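Local coordinates for protein carboxylase (Deinococcus radiodurans, PDB 5H80) that probably carboxylates biotin at the expense of ATP, serving as the biotin carboxylase domain of a single-chain bacterial carboxylase, at residues A[248-253]-A[355-360]. Sequence-based numbering, arbitrary orientation.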
loop_
_atom_site.group_PDB
_atom_site.type_symbol
_atom_site.label_atom_id
_atom_site.label_comp_id
_atom_site.label_asym_id
_atom_site.label_seq_id
_atom_site.Cartn_x
_atom_site.Cartn_y
_atom_site.Cartn_z
ATOM N N SER A 248 -8.980 26.171 13.239
ATOM C CA SER A 248 -7.606 26.037 12.837
ATOM C C SER A 248 -7.490 25.426 11.473
ATOM O O SER A 248 -8.407 24.788 11.007
ATOM C CB SER A 248 -6.922 25.017 13.751
ATOM O OG SER A 248 -6.643 25.583 14.993
ATOM N N VAL A 249 -6.306 25.616 10.885
ATOM C CA VAL A 249 -6.004 25.105 9.618
ATOM C C VAL A 249 -4.588 24.444 9.729
ATOM O O VAL A 249 -3.669 24.828 10.515
ATOM C CB VAL A 249 -6.101 26.224 8.496
ATOM C CG1 VAL A 249 -7.542 26.670 8.320
ATOM C CG2 VAL A 249 -5.098 27.350 8.763
ATOM N N THR A 250 -4.419 23.452 8.854
ATOM C CA THR A 250 -3.170 22.783 8.646
ATOM C C THR A 250 -3.012 22.332 7.203
ATOM O O THR A 250 -3.852 22.665 6.318
ATOM C CB THR A 250 -3.029 21.629 9.649
ATOM O OG1 THR A 250 -1.678 21.201 9.747
ATOM C CG2 THR A 250 -3.912 20.452 9.212
ATOM N N HIS A 251 -1.934 21.608 6.913
ATOM C CA HIS A 251 -1.526 21.247 5.604
ATOM C C HIS A 251 -0.902 19.838 5.603
ATOM O O HIS A 251 -0.409 19.350 6.619
ATOM C CB HIS A 251 -0.635 22.244 4.947
ATOM C CG HIS A 251 0.776 22.265 5.505
ATOM N ND1 HIS A 251 1.770 21.412 5.113
ATOM C CD2 HIS A 251 1.301 22.987 6.527
ATOM C CE1 HIS A 251 2.895 21.687 5.794
ATOM N NE2 HIS A 251 2.589 22.559 6.701
ATOM N N LEU A 252 -0.999 19.223 4.470
ATOM C CA LEU A 252 -0.255 17.946 4.096
ATOM C C LEU A 252 0.753 18.219 2.946
ATOM O O LEU A 252 0.864 17.405 1.999
ATOM C CB LEU A 252 -1.168 16.740 3.846
ATOM C CG LEU A 252 -1.867 16.078 5.009
ATOM C CD1 LEU A 252 -0.867 15.692 6.120
ATOM C CD2 LEU A 252 -2.919 16.998 5.449
ATOM N N TRP A 253 1.433 19.393 2.950
ATOM C CA TRP A 253 2.426 19.755 1.983
ATOM C C TRP A 253 1.833 19.828 0.565
ATOM O O TRP A 253 0.632 20.083 0.409
ATOM C CB TRP A 253 3.705 18.801 2.066
ATOM C CG TRP A 253 4.328 18.926 3.475
ATOM C CD1 TRP A 253 5.254 19.824 3.906
ATOM C CD2 TRP A 253 4.120 18.014 4.550
ATOM N NE1 TRP A 253 5.597 19.555 5.201
ATOM C CE2 TRP A 253 4.902 18.467 5.636
ATOM C CE3 TRP A 253 3.276 16.866 4.715
ATOM C CZ2 TRP A 253 4.936 17.770 6.875
ATOM C CZ3 TRP A 253 3.288 16.205 6.003
ATOM C CH2 TRP A 253 4.140 16.625 6.980
ATOM N N ALA A 355 -1.838 16.555 12.267
ATOM C CA ALA A 355 -1.052 17.522 13.007
ATOM C C ALA A 355 -1.284 18.978 12.530
ATOM O O ALA A 355 -1.405 19.222 11.283
ATOM C CB ALA A 355 0.393 17.092 12.985
ATOM N N THR A 356 -1.410 19.904 13.481
ATOM C CA THR A 356 -1.549 21.331 13.139
ATOM C C THR A 356 -0.120 21.799 13.072
ATOM O O THR A 356 0.612 21.663 14.050
ATOM C CB THR A 356 -2.367 22.071 14.171
ATOM O OG1 THR A 356 -3.592 21.420 14.284
ATOM C CG2 THR A 356 -2.614 23.519 13.766
ATOM N N GLN A 357 0.306 22.165 11.856
ATOM C CA GLN A 357 1.726 22.407 11.607
ATOM C C GLN A 357 2.011 23.613 10.771
ATOM O O GLN A 357 1.148 24.014 9.900
ATOM C CB GLN A 357 2.401 21.166 11.105
ATOM C CG GLN A 357 1.782 20.604 9.812
ATOM C CD GLN A 357 2.451 19.379 9.298
ATOM O OE1 GLN A 357 3.251 18.741 9.975
ATOM N NE2 GLN A 357 2.028 18.971 8.090
ATOM N N PRO A 358 3.227 24.214 11.011
ATOM C CA PRO A 358 3.547 25.416 10.251
ATOM C C PRO A 358 3.940 25.138 8.810
ATOM O O PRO A 358 4.217 24.032 8.401
ATOM C CB PRO A 358 4.683 26.080 11.072
ATOM C CG PRO A 358 5.455 24.902 11.566
ATOM C CD PRO A 358 4.349 23.857 11.912
ATOM N N ALA A 359 3.835 26.173 8.009
ATOM C CA ALA A 359 4.155 26.136 6.618
ATOM C C ALA A 359 5.533 25.538 6.332
ATOM O O ALA A 359 5.682 24.909 5.325
ATOM C CB ALA A 359 4.061 27.521 6.002
ATOM N N ASP A 360 6.539 25.772 7.227
ATOM C CA ASP A 360 7.930 25.281 6.974
ATOM C C ASP A 360 8.187 23.947 7.640
ATOM O O ASP A 360 9.328 23.500 7.679
ATOM C CB ASP A 360 8.939 26.255 7.479
ATOM C CG ASP A 360 8.942 26.410 8.942
ATOM O OD1 ASP A 360 8.081 25.957 9.767
ATOM O OD2 ASP A 360 9.905 27.182 9.348
HETATM O O HOH W 1 -0.940 25.458 10.463
HETATM O O HOH W 2 -1.347 17.676 9.000
#
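His-251 and Gln-357 interlock at the tight centre of this contact. Gln-357 NE2 sits over the rim of one imidazole face, where CG adds an off-centre CH-pi contact; ring and amide planes are 31° apart, and NE2 donates to His-251 O (2.9 Å) from above the carbonyl plane. The same NE2 sits over a face of the Trp-253 indole, 3.3 Å from CH2, with the amide steeply inclined to that ring. Both ring nitrogens of His-251 are engaged in the ring plane: ND1 accepts from Trp-253 N, while NE2 donates to Pro-358 O (2.8 Å). With an alanine here, Pro-358 O and Trp-253 N would probably lose these partners and a gap open beside Gln-357 and the indole face. Residues 249-253 belong to an outermost strand of the four-stranded antiparallel sheet in the ATP-grasp-type region; residues 355-359, after helix 349-352, run steeply across its direction instead of pairing as another strand. Thr-250 OG1, anti to the backbone N (chi1 -163°), joins the two backbones, donating to a lone pair of Ala-355 O and accepting from Gln-357 N (3.1 Å). Toward exposed Thr-356 the fit slackens to CG2 against Val-249 O at 3.7 Å, and a water bridges Val-249 O to Gln-357 O.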